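Long-range contact in alcohol dehydrogenase, zinc-containing (Streptococcus pneumoniae serotype 2, PDB 5YLN), which probably oxidises alcohols with NAD+ as a zinc-dependent dehydrogenase: residues 86-98 with 104-116. Sequence-based numbering, arbitrary orientation.
Sequences VLISCVCACGKCY and IYAHCEDEGGWIF. With ZN (zinc ion), chain F.
Ile-88, at the end of its strand, meets the ring of Phe-116 through CG2, the two side chains crossing at about a right angle in the apolar interior, where Met-123 and Leu-128 also pack on both. The carbonyl of Ser-89 lies at the edge of that ring, near its plane, while Ser-89 OG accepts from Val-91 N in an ST turn just after the strand and also hydrogen-bonds Thr-299. Cys-90 O faces the edge of Trp-114, whose own ring meets His-64, a ligand of the other zinc, the catalytic one in this family, edge-to-face, and takes a hydrogen bond from a water that in turn accepts from Ile-115 N. Val-91, branched and apolar, packs CG1 onto Tyr-105 CB, 3.6 Å away. Cys-92 N donates to Gly-113 O (2.9 Å), and Gly-113 N donates back to Cys-92 O (2.8 Å), an antiparallel hydrogen-bonded pair. Glycine suits position 113, since its phi of 90° and the nearby carbonyl O of Ala-106 leave no room for a side chain. With SG beside its backbone N (chi1 -52°), Cys-92 reaches over the face of Phe-116, the sulfur 4.0 Å from the ring centroid, and also touches Ile-115. Ala-93 sets its small CB over one face of Tyr-105. Beyond it, Cys-94, Cys-97 and Cys-108 bind zinc through SG, and Cys-100 completes the structural site of this alcohol dehydrogenase family. Cys-94 N donates to Cys-108 SG, and Glu-109 N donates to Cys-97 SG almost straight (3.4 Å, 171°). Such N-H...S bonds probably spread the negative charge of the thiolates, and they tie the two segments together around the metal.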
ATOM      1  N   VAL A  86      15.479   1.525  32.717  1.00 36.11           N
ATOM      2  CA  VAL A  86      14.434   1.451  31.698  1.00 45.29           C
ATOM      3  C   VAL A  86      14.939   1.851  30.312  1.00 44.28           C
ATOM      4  O   VAL A  86      15.932   2.571  30.159  1.00 44.53           O
ATOM      5  CB  VAL A  86      13.197   2.301  32.090  1.00 54.37           C
ATOM      6  CG1 VAL A  86      12.500   1.705  33.335  1.00 76.90           C
ATOM      7  CG2 VAL A  86      13.578   3.748  32.302  1.00 56.11           C
ATOM      8  N   LEU A  87      14.259   1.323  29.301  1.00 34.83           N
ATOM      9  CA  LEU A  87      14.423   1.724  27.914  1.00 32.82           C
ATOM     10  C   LEU A  87      13.455   2.850  27.573  1.00 32.78           C
ATOM     11  O   LEU A  87      12.303   2.857  28.019  1.00 41.99           O
ATOM     12  CB  LEU A  87      14.182   0.536  26.983  1.00 40.09           C
ATOM     13  CG  LEU A  87      13.848   0.851  25.520  1.00 42.47           C
ATOM     14  CD1 LEU A  87      15.091   1.017  24.646  1.00 42.78           C
ATOM     15  CD2 LEU A  87      12.880  -0.182  24.940  1.00 40.32           C
ATOM     16  N   ILE A  88      13.926   3.802  26.768  1.00 40.72           N
ATOM     17  CA  ILE A  88      13.112   4.924  26.318  1.00 33.60           C
ATOM     18  C   ILE A  88      12.890   4.765  24.821  1.00 32.76           C
ATOM     19  O   ILE A  88      13.851   4.750  24.035  1.00 33.98           O
ATOM     20  CB  ILE A  88      13.755   6.283  26.630  1.00 40.51           C
ATOM     21  CG1 ILE A  88      14.341   6.301  28.050  1.00 44.66           C
ATOM     22  CG2 ILE A  88      12.723   7.395  26.466  1.00 27.84           C
ATOM     23  CD1 ILE A  88      15.790   6.684  28.091  1.00 32.93           C
ATOM     24  N   SER A  89      11.620   4.658  24.434  1.00 28.58           N
ATOM     25  CA  SER A  89      11.252   4.613  23.027  1.00 35.40           C
ATOM     26  C   SER A  89      11.468   5.971  22.364  1.00 33.18           C
ATOM     27  O   SER A  89      11.371   7.021  23.002  1.00 36.48           O
ATOM     28  CB  SER A  89       9.781   4.178  22.890  1.00 33.41           C
ATOM     29  OG  SER A  89       9.291   4.437  21.598  1.00 37.62           O
ATOM     30  N   CYS A  90      11.760   5.947  21.062  1.00 31.81           N
ATOM     31  CA  CYS A  90      11.907   7.202  20.332  1.00 29.43           C
ATOM     32  C   CYS A  90      10.586   7.942  20.166  1.00 33.03           C
ATOM     33  O   CYS A  90      10.595   9.126  19.809  1.00 35.18           O
ATOM     34  CB  CYS A  90      12.550   6.952  18.960  1.00 33.88           C
ATOM     35  SG  CYS A  90      11.582   5.899  17.831  1.00 33.62           S
ATOM     36  N   VAL A  91       9.460   7.292  20.455  1.00 33.76           N
ATOM     37  CA  VAL A  91       8.128   7.839  20.235  1.00 32.84           C
ATOM     38  C   VAL A  91       7.417   7.977  21.575  1.00 36.72           C
ATOM     39  O   VAL A  91       7.393   7.027  22.363  1.00 31.54           O
ATOM     40  CB  VAL A  91       7.320   6.931  19.284  1.00 42.76           C
ATOM     41  CG1 VAL A  91       5.835   7.231  19.392  1.00 42.35           C
ATOM     42  CG2 VAL A  91       7.820   7.094  17.840  1.00 48.79           C
ATOM     43  N   CYS A  92       6.830   9.153  21.828  1.00 39.79           N
ATOM     44  CA  CYS A  92       6.010   9.370  23.016  1.00 35.77           C
ATOM     45  C   CYS A  92       4.547   9.087  22.706  1.00 36.65           C
ATOM     46  O   CYS A  92       4.041   9.493  21.654  1.00 34.33           O
ATOM     47  CB  CYS A  92       6.135  10.809  23.515  1.00 34.90           C
ATOM     48  SG  CYS A  92       7.824  11.369  23.767  1.00 38.09           S
ATOM     49  N   ALA A  93       3.857   8.454  23.657  1.00 36.08           N
ATOM     50  CA  ALA A  93       2.465   8.042  23.492  1.00 37.53           C
ATOM     51  C   ALA A  93       1.669   8.446  24.729  1.00 37.39           C
ATOM     52  O   ALA A  93       2.002   8.035  25.840  1.00 44.26           O
ATOM     53  CB  ALA A  93       2.376   6.526  23.262  1.00 29.13           C
ATOM     54  N   CYS A  94       0.605   9.233  24.539  1.00 35.87           N
ATOM     55  CA  CYS A  94      -0.231   9.608  25.674  1.00 35.60           C
ATOM     56  C   CYS A  94      -1.141   8.460  26.117  1.00 41.19           C
ATOM     57  O   CYS A  94      -1.570   8.446  27.276  1.00 39.27           O
ATOM     58  CB  CYS A  94      -1.066  10.851  25.334  1.00 28.79           C
ATOM     59  SG  CYS A  94      -2.564  10.520  24.263  1.00 39.50           S
ATOM     60  N   GLY A  95      -1.424   7.500  25.224  1.00 36.01           N
ATOM     61  CA  GLY A  95      -2.212   6.319  25.516  1.00 44.15           C
ATOM     62  C   GLY A  95      -3.715   6.513  25.490  1.00 50.35           C
ATOM     63  O   GLY A  95      -4.448   5.545  25.723  1.00 53.98           O
ATOM     64  N   LYS A  96      -4.197   7.727  25.195  1.00 49.41           N
ATOM     65  CA  LYS A  96      -5.605   8.073  25.325  1.00 44.08           C
ATOM     66  C   LYS A  96      -6.228   8.707  24.088  1.00 45.16           C
ATOM     67  O   LYS A  96      -7.458   8.790  24.024  1.00 45.00           O
ATOM     68  CB  LYS A  96      -5.817   9.050  26.495  1.00 45.87           C
ATOM     69  CG  LYS A  96      -5.617   8.492  27.887  1.00 54.25           C
ATOM     70  CD  LYS A  96      -5.579   9.657  28.880  1.00 65.52           C
ATOM     71  CE  LYS A  96      -5.798   9.213  30.315  1.00 67.91           C
ATOM     72  NZ  LYS A  96      -5.676  10.394  31.213  1.00 73.15           N
ATOM     73  N   CYS A  97      -5.444   9.188  23.131  1.00 45.19           N
ATOM     74  CA  CYS A  97      -6.021   9.975  22.049  1.00 39.54           C
ATOM     75  C   CYS A  97      -6.508   9.065  20.917  1.00 36.38           C
ATOM     76  O   CYS A  97      -6.379   7.842  20.963  1.00 30.77           O
ATOM     77  CB  CYS A  97      -5.002  10.975  21.520  1.00 33.67           C
ATOM     78  SG  CYS A  97      -3.690  10.136  20.606  1.00 36.85           S
ATOM     79  N   TYR A  98      -7.028   9.693  19.861  1.00 38.20           N
ATOM     80  CA  TYR A  98      -7.586   8.963  18.728  1.00 35.31           C
ATOM     81  C   TYR A  98      -6.584   7.950  18.166  1.00 40.40           C
ATOM     82  O   TYR A  98      -6.938   6.798  17.888  1.00 34.31           O
ATOM     83  CB  TYR A  98      -8.043   9.968  17.660  1.00 37.42           C
ATOM     84  CG  TYR A  98      -8.603   9.356  16.399  1.00 44.98           C
ATOM     85  CD1 TYR A  98      -7.763   8.961  15.368  1.00 44.48           C
ATOM     86  CD2 TYR A  98      -9.972   9.178  16.236  1.00 56.40           C
ATOM     87  CE1 TYR A  98      -8.260   8.397  14.217  1.00 46.53           C
ATOM     88  CE2 TYR A  98     -10.487   8.613  15.075  1.00 57.84           C
ATOM     89  CZ  TYR A  98      -9.620   8.228  14.070  1.00 54.29           C
ATOM     90  OH  TYR A  98     -10.101   7.663  12.917  1.00 54.41           O
ATOM     91  N   ILE A 104      -1.227   3.507  17.084  1.00 31.29           N
ATOM     92  CA  ILE A 104      -0.424   4.277  16.142  1.00 32.42           C
ATOM     93  C   ILE A 104       0.270   5.398  16.908  1.00 33.01           C
ATOM     94  O   ILE A 104      -0.040   6.580  16.731  1.00 30.73           O
ATOM     95  CB  ILE A 104      -1.300   4.805  14.989  1.00 34.93           C
ATOM     96  CG1 ILE A 104      -2.119   3.649  14.388  1.00 31.95           C
ATOM     97  CG2 ILE A 104      -0.463   5.473  13.905  1.00 27.91           C
ATOM     98  CD1 ILE A 104      -3.104   4.116  13.359  1.00 39.48           C
ATOM     99  N   TYR A 105       1.213   5.032  17.780  1.00 32.23           N
ATOM    100  CA  TYR A 105       1.826   6.025  18.656  1.00 32.63           C
ATOM    101  C   TYR A 105       2.613   7.064  17.870  1.00 30.71           C
ATOM    102  O   TYR A 105       2.827   8.171  18.372  1.00 30.01           O
ATOM    103  CB  TYR A 105       2.727   5.348  19.697  1.00 31.98           C
ATOM    104  CG  TYR A 105       2.009   4.287  20.526  1.00 34.49           C
ATOM    105  CD1 TYR A 105       0.680   4.457  20.916  1.00 34.60           C
ATOM    106  CD2 TYR A 105       2.652   3.108  20.891  1.00 33.84           C
ATOM    107  CE1 TYR A 105       0.013   3.495  21.656  1.00 38.74           C
ATOM    108  CE2 TYR A 105       1.987   2.130  21.630  1.00 41.07           C
ATOM    109  CZ  TYR A 105       0.669   2.326  22.013  1.00 42.85           C
ATOM    110  OH  TYR A 105      -0.009   1.364  22.755  1.00 49.58           O
ATOM    111  N   ALA A 106       3.029   6.722  16.646  1.00 28.42           N
ATOM    112  CA  ALA A 106       3.679   7.659  15.744  1.00 28.40           C
ATOM    113  C   ALA A 106       2.845   8.913  15.502  1.00 39.18           C
ATOM    114  O   ALA A 106       3.403   9.952  15.112  1.00 36.10           O
ATOM    115  CB  ALA A 106       3.982   6.949  14.416  1.00 24.76           C
ATOM    116  N   HIS A 107       1.526   8.855  15.725  1.00 30.21           N
ATOM    117  CA  HIS A 107       0.699  10.020  15.443  1.00 33.57           C
ATOM    118  C   HIS A 107      -0.145  10.426  16.638  1.00 36.07           C
ATOM    119  O   HIS A 107      -1.218  11.002  16.476  1.00 34.58           O
ATOM    120  CB  HIS A 107      -0.146   9.774  14.200  1.00 29.79           C
ATOM    121  CG  HIS A 107       0.698   9.658  12.972  1.00 30.99           C
ATOM    122  ND1 HIS A 107       1.197  10.763  12.316  1.00 36.50           N
ATOM    123  CD2 HIS A 107       1.218   8.578  12.340  1.00 33.03           C
ATOM    124  CE1 HIS A 107       1.952  10.371  11.306  1.00 35.35           C
ATOM    125  NE2 HIS A 107       1.974   9.048  11.293  1.00 37.19           N
ATOM    126  N   CYS A 108       0.362  10.176  17.850  1.00 34.08           N
ATOM    127  CA  CYS A 108      -0.297  10.655  19.061  1.00 33.13           C
ATOM    128  C   CYS A 108      -0.513  12.169  18.993  1.00 33.83           C
ATOM    129  O   CYS A 108       0.384  12.923  18.606  1.00 37.31           O
ATOM    130  CB  CYS A 108       0.542  10.271  20.288  1.00 27.12           C
ATOM    131  SG  CYS A 108       0.036  11.115  21.806  1.00 36.26           S
ATOM    132  N   GLU A 109      -1.713  12.617  19.376  1.00 27.13           N
ATOM    133  CA  GLU A 109      -2.124  14.014  19.217  1.00 34.52           C
ATOM    134  C   GLU A 109      -1.909  14.871  20.464  1.00 37.94           C
ATOM    135  O   GLU A 109      -2.314  16.034  20.475  1.00 38.17           O
ATOM    136  CB  GLU A 109      -3.602  14.097  18.809  1.00 39.61           C
ATOM    137  CG  GLU A 109      -3.945  13.335  17.531  1.00 45.92           C
ATOM    138  CD  GLU A 109      -5.421  13.460  17.104  1.00 49.91           C
ATOM    139  OE1 GLU A 109      -5.676  13.678  15.897  1.00 50.38           O
ATOM    140  OE2 GLU A 109      -6.321  13.328  17.962  1.00 44.24           O
ATOM    141  N   ASP A 110      -1.296  14.335  21.516  1.00 43.70           N
ATOM    142  CA  ASP A 110      -1.121  15.054  22.780  1.00 41.32           C
ATOM    143  C   ASP A 110       0.336  14.887  23.215  1.00 40.57           C
ATOM    144  O   ASP A 110       0.659  13.929  23.924  1.00 41.40           O
ATOM    145  CB  ASP A 110      -2.096  14.524  23.817  1.00 37.58           C
ATOM    146  CG  ASP A 110      -1.841  15.083  25.201  1.00 48.71           C
ATOM    147  OD1 ASP A 110      -1.233  16.169  25.303  1.00 50.57           O
ATOM    148  OD2 ASP A 110      -2.237  14.415  26.191  1.00 55.16           O
ATOM    149  N   GLU A 111       1.188  15.823  22.799  1.00 32.12           N
ATOM    150  CA  GLU A 111       2.642  15.776  22.999  1.00 30.20           C
ATOM    151  C   GLU A 111       3.182  14.371  22.735  1.00 42.91           C
ATOM    152  O   GLU A 111       3.801  13.731  23.586  1.00 50.31           O
ATOM    153  CB  GLU A 111       3.057  16.263  24.400  1.00 34.53           C
ATOM    154  CG  GLU A 111       4.563  16.726  24.438  1.00 34.63           C
ATOM    155  CD  GLU A 111       5.073  17.260  25.798  1.00 43.65           C
ATOM    156  OE1 GLU A 111       4.392  17.098  26.831  1.00 48.66           O
ATOM    157  OE2 GLU A 111       6.182  17.855  25.828  1.00 48.71           O
ATOM    158  N   GLY A 112       2.929  13.892  21.516  1.00 42.24           N
ATOM    159  CA  GLY A 112       3.234  12.523  21.166  1.00 39.24           C
ATOM    160  C   GLY A 112       3.819  12.417  19.773  1.00 34.53           C
ATOM    161  O   GLY A 112       3.973  13.410  19.066  1.00 41.44           O
ATOM    162  N   GLY A 113       4.147  11.188  19.400  1.00 37.45           N
ATOM    163  CA  GLY A 113       4.819  10.928  18.150  1.00 39.30           C
ATOM    164  C   GLY A 113       6.323  10.974  18.324  1.00 33.06           C
ATOM    165  O   GLY A 113       6.860  10.843  19.431  1.00 29.47           O
ATOM    166  N   TRP A 114       7.014  11.186  17.206  1.00 35.82           N
ATOM    167  CA  TRP A 114       8.462  11.350  17.243  1.00 26.68           C
ATOM    168  C   TRP A 114       8.751  12.807  17.553  1.00 34.71           C
ATOM    169  O   TRP A 114       8.624  13.681  16.691  1.00 40.56           O
ATOM    170  CB  TRP A 114       9.119  10.910  15.942  1.00 29.21           C
ATOM    171  CG  TRP A 114      10.520  11.366  15.886  1.00 34.53           C
ATOM    172  CD1 TRP A 114      11.491  11.183  16.843  1.00 39.32           C
ATOM    173  CD2 TRP A 114      11.119  12.139  14.853  1.00 36.13           C
ATOM    174  NE1 TRP A 114      12.669  11.782  16.452  1.00 31.78           N
ATOM    175  CE2 TRP A 114      12.461  12.386  15.234  1.00 42.21           C
ATOM    176  CE3 TRP A 114      10.662  12.643  13.636  1.00 40.13           C
ATOM    177  CZ2 TRP A 114      13.332  13.109  14.436  1.00 38.35           C
ATOM    178  CZ3 TRP A 114      11.532  13.379  12.852  1.00 40.76           C
ATOM    179  CH2 TRP A 114      12.848  13.596  13.249  1.00 36.82           C
ATOM    180  N   ILE A 115       9.120  13.087  18.798  1.00 27.44           N
ATOM    181  CA  ILE A 115       9.378  14.474  19.164  1.00 38.31           C
ATOM    182  C   ILE A 115      10.763  14.628  19.795  1.00 32.39           C
ATOM    183  O   ILE A 115      11.331  15.730  19.783  1.00 30.73           O
ATOM    184  CB  ILE A 115       8.267  15.019  20.088  1.00 32.03           C
ATOM    185  CG1 ILE A 115       8.100  14.147  21.331  1.00 32.44           C
ATOM    186  CG2 ILE A 115       6.921  15.178  19.307  1.00 31.76           C
ATOM    187  CD1 ILE A 115       7.011  14.657  22.255  1.00 36.77           C
ATOM    188  N   PHE A 116      11.305  13.540  20.358  1.00 35.79           N
ATOM    189  CA  PHE A 116      12.639  13.603  20.974  1.00 35.01           C
ATOM    190  C   PHE A 116      13.665  14.050  19.923  1.00 35.53           C
ATOM    191  O   PHE A 116      13.770  13.403  18.871  1.00 30.24           O
ATOM    192  CB  PHE A 116      13.062  12.249  21.571  1.00 32.44           C
ATOM    193  CG  PHE A 116      12.384  11.879  22.876  1.00 34.47           C
ATOM    194  CD1 PHE A 116      12.349  12.758  23.955  1.00 37.37           C
ATOM    195  CD2 PHE A 116      11.830  10.616  23.037  1.00 27.51           C
ATOM    196  CE1 PHE A 116      11.745  12.396  25.153  1.00 40.24           C
ATOM    197  CE2 PHE A 116      11.210  10.236  24.231  1.00 39.02           C
ATOM    198  CZ  PHE A 116      11.160  11.127  25.289  1.00 36.71           C
TER
HETATM  199 ZN    ZN F 402      -1.919   9.795  22.133  0.71 39.83          ZN
HETATM  200  O   HOH W   1       9.635  11.227  20.919  1.00 29.90           O